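Local coordinates for aminopeptidase C (Lactobacillus rhamnosus, PDB 4K7C), which probably removes amino acids one at a time from the N termini of peptides, acting as a papain-like cysteine aminopeptidase built as a hexamer, at residues Ser67-Met72 with Met160-Ser165; Ser95-Phe100 with Tyr217-Pro222. All blocks are in the same frame, centred on the assembly; numbering follows the deposited sequence.

From the N terminus, the chain supplies 67-72, 95-100, 160-165 and 217-222 in turn, so the segments alternate and the two loops cross. Contact 1 closes an 87-residue loop, linking the start of helix 70-87 to the connection between helices 142-152 and 170-192. Contact 2 closes a 116-residue loop, joining the start of helix 96-117 to the end of helix 197-219. Their centres are 8 Å apart, and they touch: M160 O probably hydrogen-bonds to S95 OG, as T163 OG1 does to T218 O. Residues 160-165 thus lie within reach of all three other segments, tying the starts of helices 70-87 and 96-117 to the end of helix 197-219, beside the second subunit.

Contact 1. Residues Ser67-Met72 with Met160-Ser165; sequences SGRCWM and MPETYS
E162 OE1 gathers several donors: R69 NH2 meets it at 3.0 Å, and the hydroxyls of S166 and S167 hydrogen-bond to the same oxygen. The R69-E162 salt bridge stands at the entrance to helix 70-87. In the papain-like fold this helix carries the cysteine of the Q-x(5)-C-W signature, here Q64 to W71, which is consistent with C70 being the nucleophile. The salt bridge illustrates how an end-on guanidinium-carboxylate pair can join a loop to the beginning of a helix.

The two terminal nitrogens each take one oxygen, but not equivalently. R69 NH1 reaches E162 OE2 at 3.0 Å along an almost straight bond (168°), within the guanidinium plane and on the syn lone pair. The NH2 bond is more bent and comes from above the carboxylate plane, in keeping with the 44° between the two flat groups. E162 gets there by a kink at its second torsion (chi2 -77°), which brings its carboxylate back towards an arginine approaching from the opposite direction.

R69 is held from its own side as well. Its chain bends about CG-CD, and the NE-H then points at S67 OG, 2.8 Å from R69 NE and near the guanidinium plane. S67 OG in turn hydrogen-bonds to the backbone carbonyl Q64 O, so a chain of bonds runs from the carboxylate through the guanidinium to the loop before the helix. With NE and both terminal nitrogens engaged, rotation of the guanidinium should be strongly restricted. Since R69 is buried, the carboxylate probably also offsets its charge. Beyond E162 the loop reaches the second subunit, to which Y164 makes backbone hydrogen bonds. At the helix start itself, R69 occupies the N-cap position, and its carbonyl O accepts a weak hydrogen bond from M72 N at 3.0 Å.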
# COMPACT_ATOMS: atom_id res chain seq x y z
N SER A 67 0.65 -3.12 23.64
CA SER A 67 0.82 -3.05 25.05
C SER A 67 0.61 -4.47 25.62
O SER A 67 0.11 -5.37 24.92
CB SER A 67 -0.24 -2.09 25.68
OG SER A 67 -1.51 -2.69 25.67
N GLY A 68 1.10 -4.67 26.84
CA GLY A 68 0.94 -6.00 27.53
C GLY A 68 -0.20 -6.00 28.54
O GLY A 68 -0.05 -6.54 29.66
N ARG A 69 -1.38 -5.54 28.13
CA ARG A 69 -2.47 -5.29 29.04
C ARG A 69 -3.50 -6.42 28.94
O ARG A 69 -4.63 -6.23 29.36
CB ARG A 69 -3.16 -3.93 28.75
CG ARG A 69 -2.31 -2.77 29.04
CD ARG A 69 -2.97 -1.44 28.74
NE ARG A 69 -3.30 -1.32 27.31
CZ ARG A 69 -4.10 -0.43 26.79
NH1 ARG A 69 -4.80 0.45 27.54
NH2 ARG A 69 -4.28 -0.43 25.48
N CYS A 70 -3.10 -7.61 28.45
CA CYS A 70 -4.10 -8.67 28.20
C CYS A 70 -4.95 -8.94 29.45
O CYS A 70 -6.16 -8.91 29.37
CB CYS A 70 -3.41 -9.93 27.71
SG CYS A 70 -2.36 -10.53 29.00
N TRP A 71 -4.30 -9.04 30.61
CA TRP A 71 -4.97 -9.37 31.89
C TRP A 71 -6.10 -8.39 32.22
O TRP A 71 -7.16 -8.80 32.63
CB TRP A 71 -3.96 -9.41 33.02
CG TRP A 71 -3.23 -8.09 33.32
CD1 TRP A 71 -2.40 -7.37 32.49
CD2 TRP A 71 -3.25 -7.38 34.57
NE1 TRP A 71 -1.94 -6.26 33.13
CE2 TRP A 71 -2.40 -6.27 34.42
CE3 TRP A 71 -3.89 -7.59 35.78
CZ2 TRP A 71 -2.17 -5.38 35.46
CZ3 TRP A 71 -3.63 -6.70 36.83
CH2 TRP A 71 -2.80 -5.64 36.66
N MSE A 72 -5.87 -7.11 31.93
CA MSE A 72 -6.87 -6.05 32.12
C MSE A 72 -8.00 -6.12 31.12
O MSE A 72 -9.16 -6.04 31.45
CB MSE A 72 -6.26 -4.65 31.99
CG MSE A 72 -5.08 -4.38 32.80
SE MSE A 72 -4.54 -2.53 32.38
CE MSE A 72 -3.12 -2.81 33.65
N MSE A 160 -12.39 7.74 29.66
CA MSE A 160 -10.93 7.78 29.73
C MSE A 160 -10.37 7.02 28.50
O MSE A 160 -10.04 5.82 28.59
CB MSE A 160 -10.27 7.23 30.96
CG MSE A 160 -8.90 7.80 30.95
SE MSE A 160 -7.91 7.31 32.60
CE MSE A 160 -6.31 8.38 32.40
N PRO A 161 -10.37 7.70 27.36
CA PRO A 161 -9.93 7.10 26.11
C PRO A 161 -8.44 6.74 26.10
O PRO A 161 -7.60 7.23 26.94
CB PRO A 161 -10.19 8.19 25.06
CG PRO A 161 -11.01 9.23 25.68
CD PRO A 161 -10.79 9.09 27.17
N GLU A 162 -8.08 5.92 25.13
CA GLU A 162 -6.69 5.66 24.86
C GLU A 162 -5.89 6.93 24.48
O GLU A 162 -6.39 7.90 23.88
CB GLU A 162 -6.53 4.57 23.72
CG GLU A 162 -7.19 3.26 24.10
CD GLU A 162 -6.32 2.51 25.09
OE1 GLU A 162 -5.13 2.32 24.76
OE2 GLU A 162 -6.85 2.13 26.18
N THR A 163 -4.62 6.85 24.77
CA THR A 163 -3.61 7.80 24.33
C THR A 163 -2.52 7.05 23.50
O THR A 163 -2.62 5.86 23.26
CB THR A 163 -2.94 8.46 25.50
OG1 THR A 163 -2.16 7.49 26.18
CG2 THR A 163 -3.99 9.17 26.49
N TYR A 164 -1.57 7.79 23.01
CA TYR A 164 -0.39 7.22 22.32
C TYR A 164 0.22 6.14 23.14
O TYR A 164 0.41 5.07 22.65
CB TYR A 164 0.63 8.31 21.90
CG TYR A 164 1.79 7.77 21.13
CD1 TYR A 164 1.90 7.93 19.76
CD2 TYR A 164 2.82 7.10 21.80
CE1 TYR A 164 2.98 7.34 19.07
CE2 TYR A 164 3.90 6.61 21.12
CZ TYR A 164 3.98 6.77 19.77
OH TYR A 164 5.07 6.27 19.10
N SER A 165 0.54 6.41 24.41
CA SER A 165 1.34 5.52 25.22
C SER A 165 0.51 4.32 25.69
O SER A 165 1.04 3.29 25.92
CB SER A 165 1.93 6.23 26.40
OG SER A 165 2.85 7.18 26.03

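Contact 2. Residues Ser95-Phe100 with Tyr217-Pro222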
# COMPACT_ATOMS: atom_id res chain seq x y z
N SER A 95 -12.93 1.41 30.13
CA SER A 95 -11.63 1.99 29.87
C SER A 95 -10.49 1.11 30.38
O SER A 95 -10.23 1.02 31.56
CB SER A 95 -11.52 3.35 30.53
OG SER A 95 -10.31 3.95 30.36
N GLN A 96 -9.75 0.54 29.43
CA GLN A 96 -8.48 -0.14 29.82
C GLN A 96 -7.35 0.80 30.17
O GLN A 96 -6.44 0.38 30.82
CB GLN A 96 -8.06 -1.11 28.70
CG GLN A 96 -9.20 -1.96 28.21
CD GLN A 96 -9.93 -1.42 27.04
OE1 GLN A 96 -9.79 -0.25 26.65
NE2 GLN A 96 -10.86 -2.26 26.50
N ASN A 97 -7.39 2.07 29.75
CA ASN A 97 -6.42 3.04 30.09
C ASN A 97 -6.58 3.39 31.62
O ASN A 97 -5.57 3.57 32.27
CB ASN A 97 -6.53 4.25 29.26
CG ASN A 97 -5.34 5.17 29.41
OD1 ASN A 97 -4.25 4.75 29.85
ND2 ASN A 97 -5.50 6.38 28.98
N TYR A 98 -7.81 3.45 32.10
CA TYR A 98 -8.11 3.74 33.51
C TYR A 98 -7.37 2.78 34.43
O TYR A 98 -6.64 3.22 35.31
CB TYR A 98 -9.64 3.79 33.77
CG TYR A 98 -10.00 4.32 35.16
CD1 TYR A 98 -10.00 5.68 35.47
CD2 TYR A 98 -10.28 3.42 36.16
CE1 TYR A 98 -10.33 6.12 36.76
CE2 TYR A 98 -10.54 3.86 37.47
CZ TYR A 98 -10.62 5.19 37.72
OH TYR A 98 -10.96 5.64 39.04
N THR A 99 -7.50 1.46 34.16
CA THR A 99 -6.82 0.46 34.97
C THR A 99 -5.34 0.53 34.75
O THR A 99 -4.57 0.32 35.68
CB THR A 99 -7.33 -0.98 34.68
OG1 THR A 99 -7.51 -1.14 33.25
CG2 THR A 99 -8.63 -1.22 35.35
N PHE A 100 -4.91 0.98 33.55
CA PHE A 100 -3.48 1.01 33.22
C PHE A 100 -2.81 2.11 34.03
O PHE A 100 -1.67 1.98 34.59
CB PHE A 100 -3.30 1.29 31.73
CG PHE A 100 -1.91 0.97 31.17
CD1 PHE A 100 -1.23 -0.20 31.46
CD2 PHE A 100 -1.34 1.83 30.23
CE1 PHE A 100 -0.05 -0.50 30.87
CE2 PHE A 100 -0.12 1.55 29.61
CZ PHE A 100 0.53 0.37 29.93
N TYR A 217 0.90 12.84 32.11
CA TYR A 217 1.30 13.32 30.76
C TYR A 217 1.11 12.23 29.68
O TYR A 217 0.71 12.54 28.55
CB TYR A 217 2.74 13.74 30.73
CG TYR A 217 3.03 15.12 31.27
CD1 TYR A 217 2.10 15.82 32.06
CD2 TYR A 217 4.28 15.66 31.12
CE1 TYR A 217 2.39 17.08 32.61
CE2 TYR A 217 4.57 16.93 31.64
CZ TYR A 217 3.65 17.62 32.41
OH TYR A 217 4.00 18.85 32.87
N THR A 218 1.47 11.00 29.99
CA THR A 218 1.36 9.89 29.02
C THR A 218 -0.03 9.37 28.78
O THR A 218 -0.35 8.97 27.68
CB THR A 218 2.32 8.73 29.34
OG1 THR A 218 2.23 8.29 30.69
CG2 THR A 218 3.73 9.19 29.02
N LEU A 219 -0.82 9.32 29.85
CA LEU A 219 -2.07 8.57 29.88
C LEU A 219 -3.32 9.42 30.10
O LEU A 219 -4.42 8.94 29.75
CB LEU A 219 -1.98 7.53 30.99
CG LEU A 219 -0.83 6.49 30.88
CD1 LEU A 219 -0.94 5.51 32.02
CD2 LEU A 219 -0.85 5.76 29.52
N GLY A 220 -3.13 10.64 30.58
CA GLY A 220 -4.24 11.58 30.93
C GLY A 220 -4.53 11.59 32.45
O GLY A 220 -3.97 10.86 33.26
N ASN A 221 -5.44 12.49 32.80
CA ASN A 221 -5.89 12.61 34.17
C ASN A 221 -7.00 11.62 34.43
O ASN A 221 -8.04 11.58 33.72
CB ASN A 221 -6.48 13.97 34.40
CG ASN A 221 -5.52 15.10 34.20
OD1 ASN A 221 -4.33 15.08 34.59
ND2 ASN A 221 -6.00 16.06 33.46
N PRO A 222 -6.86 10.83 35.46
CA PRO A 222 -7.99 9.94 35.80
C PRO A 222 -9.20 10.69 36.22
O PRO A 222 -9.12 11.65 37.05
CB PRO A 222 -7.46 9.13 36.96
CG PRO A 222 -6.02 9.33 36.96
CD PRO A 222 -5.75 10.72 36.44
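N97 ND2 donates to L219 O at 2.9 Å, joining the first turn of helix 96-117 to the last residue of helix 197-219. This is helix-end packing in a papain-like peptidase: the N-terminal turn of one helix meets the C-terminal end of another, and the side-chain torsions decide who meets whom. N97 holds its CG anti to the backbone N (chi1 -168°), which carries the amide out to the other helix. The bond is bent, at 135° about the hydrogen, although the donor lies in the carbonyl plane on a lone pair of L219 O. ND2 has a second acceptor, P161 O. The other end of the amide fares differently: N97 OD1 is buried without a polar partner in the model, and L219 CD2 lies 3.6 Å from it.

L219 turns its branch the other way, with CG beside its backbone N and opposite the carbonyl carbon. Both methyls thereby reach F100, one turn along from N97; L219 CD2 is 4.0 Å from F100 CD2, and the two side chains cross at about a right angle. The F100 ring also makes a cation-pi contact with R69. G220 then leaves the helix with positive phi (99°), and the chain swings round to place P222 beside Y98, whose hydroxyl is hydrogen-bonded to Y152 O. All these touching residues are buried. At the start of helix 96-117, S95 serves as N-cap, its OG accepting from Y98 N at 3.1 Å, while Y98 CE1 lies 4.2 Å from P222 CB.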